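Local atomic coordinates of putative endo-1,4-beta-xylanase (Bacteroides thetaiotaomicron VPI-5482, PDB entry 5MSX), a protein that probably hydrolyses glycosidic bonds in plant pectin as a family 43 glycoside hydrolase, consistent with an arabinofuranosidase, and binds calcium. Residues 98-110 with 116-128. Numbering follows the deposited sequence.
Sequences IFANGKYYIYPTI and PAVADKPEGPFKL. With EDO (1,2-ethanediol), chain G.
Strands 103-106 and 117-119 run antiparallel, their axes 4.7 Å apart at closest approach. Tyr104 pairs with Ala119 and Ile106 with Ala117, each through two backbone bonds; Tyr104 N to Ala119 O is 2.9 Å and nearly straight at 170°. Between them sits the non-hydrogen-bonded pair Tyr105 and Val118. On that side of the sheet Val118 lays CG2 over one face of the Tyr105 ring, a CH-pi contact 4.1 Å from CG2 to the ring centroid. Lys103, bent at chi2 (-57°), runs alongside Asp120 and closes a salt bridge, NZ to OD1 3.0 Å, reaching the carboxylate from above its plane. Strands 98-100 and 103-106 form a hairpin through a type I' turn, and 117-119 carries the sheet on to 127-128: this is one antiparallel blade of the five-bladed beta-propeller of family 43. Just past the end of strand 103-106, the Tyr107 side chain crosses that of Pro116 at about a right angle, its CE2 against Pro116 CB, and its hydroxyl bonds to Met181 O. With CG anti to the carbonyl carbon (chi1 -69°), the Tyr104 ring lies between Pro122 CD, 3.7 Å from the ring centroid, and Phe99 CD1 over the opposite face, with Asp120 O in plane at its edge. A leucine in place of Tyr104 would probably leave Pro122 without its CH-pi partner and open a gap between it and Phe99. The hydroxyl of Tyr104 also holds a 1,2-ethanediol, OH to O1 2.7 Å, probably picked up from the crystallisation liquor. Farther along the same face as Tyr104, Ile106 pushes CG2 against Phe126, 3.6 Å from CD2, while Ala119 CB sits over the centre of the Phe126 ring.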
loop_
_atom_site.group_PDB
_atom_site.type_symbol
_atom_site.label_atom_id
_atom_site.label_comp_id
_atom_site.label_asym_id
_atom_site.label_seq_id
_atom_site.Cartn_x
_atom_site.Cartn_y
_atom_site.Cartn_z
ATOM N N ILE C 98 8.681 -9.975 -0.207
ATOM C CA ILE C 98 7.650 -9.550 -1.193
ATOM C C ILE C 98 7.635 -8.015 -1.305
ATOM O O ILE C 98 7.480 -7.325 -0.300
ATOM C CB ILE C 98 6.258 -10.056 -0.756
ATOM C CG1 ILE C 98 6.319 -11.556 -0.397
ATOM C CG2 ILE C 98 5.215 -9.806 -1.845
ATOM C CD1 ILE C 98 6.736 -12.452 -1.560
ATOM N N PHE C 99 7.798 -7.485 -2.508
ATOM C CA PHE C 99 7.750 -6.032 -2.702
ATOM C C PHE C 99 6.312 -5.545 -2.831
ATOM O O PHE C 99 5.604 -6.001 -3.685
ATOM C CB PHE C 99 8.552 -5.590 -3.914
ATOM C CG PHE C 99 8.589 -4.108 -4.065
ATOM C CD1 PHE C 99 9.418 -3.350 -3.263
ATOM C CD2 PHE C 99 7.754 -3.468 -4.964
ATOM C CE1 PHE C 99 9.450 -1.963 -3.379
ATOM C CE2 PHE C 99 7.761 -2.087 -5.077
ATOM C CZ PHE C 99 8.605 -1.334 -4.288
ATOM N N ALA C 100 5.894 -4.631 -1.966
ATOM C CA ALA C 100 4.565 -4.019 -2.044
ATOM C C ALA C 100 4.552 -2.737 -1.212
ATOM O O ALA C 100 5.303 -2.615 -0.221
ATOM C CB ALA C 100 3.477 -4.973 -1.555
ATOM N N ASN C 101 3.730 -1.773 -1.643
ATOM C CA ASN C 101 3.581 -0.469 -0.960
ATOM C C ASN C 101 4.912 0.234 -0.766
ATOM O O ASN C 101 5.142 0.826 0.261
ATOM C CB ASN C 101 2.894 -0.648 0.416
ATOM C CG ASN C 101 1.605 -1.421 0.324
ATOM O OD1 ASN C 101 0.765 -1.137 -0.531
ATOM N ND2 ASN C 101 1.440 -2.419 1.194
ATOM N N GLY C 102 5.818 0.083 -1.726
ATOM C CA GLY C 102 7.140 0.686 -1.649
ATOM C C GLY C 102 8.083 0.051 -0.652
ATOM O O GLY C 102 9.118 0.629 -0.387
ATOM N N LYS C 103 7.737 -1.143 -0.148
ATOM C CA LYS C 103 8.444 -1.853 0.934
ATOM C C LYS C 103 8.638 -3.345 0.609
ATOM O O LYS C 103 8.025 -3.885 -0.314
ATOM C CB LYS C 103 7.611 -1.820 2.229
ATOM C CG LYS C 103 7.301 -0.458 2.806
ATOM C CD LYS C 103 8.565 0.315 3.078
ATOM C CE LYS C 103 8.255 1.649 3.726
ATOM N NZ LYS C 103 9.176 2.702 3.200
ATOM N N TYR C 104 9.420 -4.000 1.459
ATOM C CA TYR C 104 9.609 -5.452 1.444
ATOM C C TYR C 104 8.960 -6.068 2.676
ATOM O O TYR C 104 9.182 -5.604 3.804
ATOM C CB TYR C 104 11.093 -5.781 1.396
ATOM C CG TYR C 104 11.702 -5.409 0.085
ATOM C CD1 TYR C 104 11.648 -6.280 -0.993
ATOM C CD2 TYR C 104 12.280 -4.128 -0.126
ATOM C CE1 TYR C 104 12.176 -5.943 -2.226
ATOM C CE2 TYR C 104 12.833 -3.781 -1.375
ATOM C CZ TYR C 104 12.768 -4.697 -2.417
ATOM O OH TYR C 104 13.285 -4.401 -3.661
ATOM N N TYR C 105 8.137 -7.089 2.452
ATOM C CA TYR C 105 7.490 -7.856 3.514
ATOM C C TYR C 105 8.034 -9.314 3.529
ATOM O O TYR C 105 8.323 -9.881 2.482
ATOM C CB TYR C 105 5.988 -7.878 3.312
ATOM C CG TYR C 105 5.315 -6.533 3.383
ATOM C CD1 TYR C 105 5.261 -5.687 2.252
ATOM C CD2 TYR C 105 4.702 -6.105 4.557
ATOM C CE1 TYR C 105 4.627 -4.452 2.310
ATOM C CE2 TYR C 105 4.074 -4.856 4.629
ATOM C CZ TYR C 105 4.040 -4.043 3.509
ATOM O OH TYR C 105 3.427 -2.836 3.585
ATOM N N ILE C 106 8.160 -9.892 4.719
ATOM C CA ILE C 106 8.568 -11.266 4.872
ATOM C C ILE C 106 7.737 -11.889 5.979
ATOM O O ILE C 106 7.295 -11.191 6.898
ATOM C CB ILE C 106 10.097 -11.351 5.088
ATOM C CG1 ILE C 106 10.624 -12.749 4.723
ATOM C CG2 ILE C 106 10.477 -10.908 6.501
ATOM C CD1 ILE C 106 12.111 -12.757 4.452
ATOM N N TYR C 107 7.458 -13.185 5.859
ATOM C CA TYR C 107 6.519 -13.863 6.735
ATOM C C TYR C 107 7.130 -15.158 7.353
ATOM O O TYR C 107 6.801 -16.277 6.943
ATOM C CB TYR C 107 5.236 -14.145 5.991
ATOM C CG TYR C 107 4.624 -12.924 5.326
ATOM C CD1 TYR C 107 5.126 -12.440 4.126
ATOM C CD2 TYR C 107 3.552 -12.243 5.902
ATOM C CE1 TYR C 107 4.582 -11.327 3.506
ATOM C CE2 TYR C 107 2.988 -11.124 5.282
ATOM C CZ TYR C 107 3.514 -10.680 4.079
ATOM O OH TYR C 107 3.016 -9.588 3.430
ATOM N N PRO C 108 8.016 -14.997 8.346
ATOM C CA PRO C 108 8.666 -16.163 8.954
ATOM C C PRO C 108 7.859 -16.805 10.065
ATOM O O PRO C 108 6.825 -16.269 10.498
ATOM C CB PRO C 108 9.987 -15.590 9.441
ATOM C CG PRO C 108 9.644 -14.190 9.810
ATOM C CD PRO C 108 8.652 -13.738 8.782
ATOM N N THR C 109 8.296 -17.994 10.486
ATOM C CA THR C 109 7.654 -18.713 11.582
ATOM C C THR C 109 8.554 -18.600 12.805
ATOM O O THR C 109 9.638 -19.170 12.837
ATOM C CB THR C 109 7.360 -20.146 11.185
ATOM O OG1 THR C 109 6.463 -20.116 10.076
ATOM C CG2 THR C 109 6.723 -20.952 12.326
ATOM N N ILE C 110 8.111 -17.806 13.785
ATOM C CA ILE C 110 8.972 -17.413 14.914
ATOM C C ILE C 110 8.392 -18.026 16.177
ATOM O O ILE C 110 7.214 -17.826 16.500
ATOM C CB ILE C 110 9.158 -15.884 14.996
ATOM C CG1 ILE C 110 9.596 -15.339 13.625
ATOM C CG2 ILE C 110 10.203 -15.516 16.046
ATOM C CD1 ILE C 110 10.054 -13.883 13.585
ATOM N N PRO C 116 3.969 -11.250 10.231
ATOM C CA PRO C 116 4.364 -10.319 9.173
ATOM C C PRO C 116 5.436 -9.336 9.621
ATOM O O PRO C 116 5.334 -8.745 10.693
ATOM C CB PRO C 116 3.060 -9.592 8.861
ATOM C CG PRO C 116 2.308 -9.583 10.155
ATOM C CD PRO C 116 2.707 -10.838 10.883
ATOM N N ALA C 117 6.471 -9.177 8.804
ATOM C CA ALA C 117 7.550 -8.249 9.074
ATOM C C ALA C 117 7.766 -7.386 7.844
ATOM O O ALA C 117 7.406 -7.794 6.734
ATOM C CB ALA C 117 8.825 -8.989 9.446
ATOM N N VAL C 118 8.362 -6.209 8.037
ATOM C CA VAL C 118 8.490 -5.220 6.957
ATOM C C VAL C 118 9.800 -4.486 7.051
ATOM O O VAL C 118 10.306 -4.291 8.140
ATOM C CB VAL C 118 7.304 -4.210 6.974
ATOM C CG1 VAL C 118 7.256 -3.422 8.292
ATOM C CG2 VAL C 118 7.359 -3.276 5.763
ATOM N N ALA C 119 10.349 -4.108 5.903
ATOM C CA ALA C 119 11.618 -3.392 5.824
ATOM C C ALA C 119 11.668 -2.540 4.560
ATOM O O ALA C 119 10.857 -2.736 3.666
ATOM C CB ALA C 119 12.771 -4.386 5.805
ATOM N N ASP C 120 12.648 -1.635 4.483
ATOM C CA ASP C 120 12.843 -0.769 3.306
ATOM C C ASP C 120 13.676 -1.418 2.239
ATOM O O ASP C 120 13.639 -0.973 1.096
ATOM C CB ASP C 120 13.579 0.521 3.669
ATOM C CG ASP C 120 12.771 1.432 4.525
ATOM O OD1 ASP C 120 11.514 1.398 4.452
ATOM O OD2 ASP C 120 13.406 2.208 5.275
ATOM N N LYS C 121 14.485 -2.412 2.610
ATOM C CA LYS C 121 15.245 -3.175 1.630
ATOM C C LYS C 121 15.355 -4.645 2.048
ATOM O O LYS C 121 15.070 -4.993 3.214
ATOM C CB LYS C 121 16.613 -2.534 1.407
ATOM C CG LYS C 121 17.472 -2.390 2.636
ATOM C CD LYS C 121 18.710 -1.587 2.279
ATOM C CE LYS C 121 19.743 -1.609 3.396
ATOM N NZ LYS C 121 19.143 -1.086 4.656
ATOM N N PRO C 122 15.718 -5.527 1.101
ATOM C CA PRO C 122 15.771 -6.969 1.434
ATOM C C PRO C 122 16.810 -7.341 2.490
ATOM O O PRO C 122 16.669 -8.362 3.138
ATOM C CB PRO C 122 16.043 -7.633 0.079
ATOM C CG PRO C 122 16.570 -6.535 -0.801
ATOM C CD PRO C 122 15.875 -5.304 -0.345
ATOM N N GLU C 123 17.795 -6.475 2.727
ATOM C CA GLU C 123 18.786 -6.661 3.811
ATOM C C GLU C 123 18.258 -6.309 5.212
ATOM O O GLU C 123 18.941 -6.515 6.190
ATOM C CB GLU C 123 20.042 -5.827 3.529
ATOM C CG GLU C 123 20.811 -6.197 2.253
ATOM C CD GLU C 123 20.219 -5.648 0.956
ATOM O OE1 GLU C 123 20.685 -6.107 -0.111
ATOM O OE2 GLU C 123 19.281 -4.809 0.982
ATOM N N GLY C 124 17.043 -5.787 5.315
ATOM C CA GLY C 124 16.516 -5.309 6.579
ATOM C C GLY C 124 17.101 -3.940 6.906
ATOM O O GLY C 124 17.739 -3.335 6.048
ATOM N N PRO C 125 16.950 -3.455 8.140
ATOM C CA PRO C 125 16.378 -4.217 9.250
ATOM C C PRO C 125 14.878 -4.393 9.109
ATOM O O PRO C 125 14.178 -3.429 8.841
ATOM C CB PRO C 125 16.691 -3.345 10.476
ATOM C CG PRO C 125 16.856 -1.971 9.919
ATOM C CD PRO C 125 17.522 -2.176 8.599
ATOM N N PHE C 126 14.412 -5.625 9.271
ATOM C CA PHE C 126 13.012 -5.906 9.291
ATOM C C PHE C 126 12.489 -5.660 10.688
ATOM O O PHE C 126 13.254 -5.757 11.653
ATOM C CB PHE C 126 12.746 -7.349 8.845
ATOM C CG PHE C 126 12.778 -7.536 7.358
ATOM C CD1 PHE C 126 13.979 -7.715 6.691
ATOM C CD2 PHE C 126 11.600 -7.516 6.619
ATOM C CE1 PHE C 126 14.014 -7.878 5.313
ATOM C CE2 PHE C 126 11.621 -7.703 5.235
ATOM C CZ PHE C 126 12.825 -7.872 4.584
ATOM N N LYS C 127 11.200 -5.315 10.786
ATOM C CA LYS C 127 10.510 -5.184 12.070
ATOM C C LYS C 127 9.161 -5.811 11.963
ATOM O O LYS C 127 8.603 -5.872 10.872
ATOM C CB LYS C 127 10.272 -3.709 12.428
ATOM C CG LYS C 127 11.500 -2.886 12.708
ATOM C CD LYS C 127 11.087 -1.494 13.177
ATOM C CE LYS C 127 12.036 -0.435 12.641
ATOM N NZ LYS C 127 13.452 -0.673 13.063
ATOM N N LEU C 128 8.588 -6.235 13.077
ATOM C CA LEU C 128 7.183 -6.653 13.050
ATOM C C LEU C 128 6.336 -5.513 12.452
ATOM O O LEU C 128 6.578 -4.338 12.733
ATOM C CB LEU C 128 6.679 -7.030 14.428
ATOM C CG LEU C 128 7.133 -8.379 14.979
ATOM C CD1 LEU C 128 6.496 -8.629 16.331
ATOM C CD2 LEU C 128 6.762 -9.497 14.017
HETATM C C1 EDO G . 11.314 -4.590 -6.593
HETATM O O1 EDO G . 12.320 -5.362 -5.951
HETATM C C2 EDO G . 12.039 -3.814 -7.667
HETATM O O2 EDO G . 13.153 -3.102 -7.092
#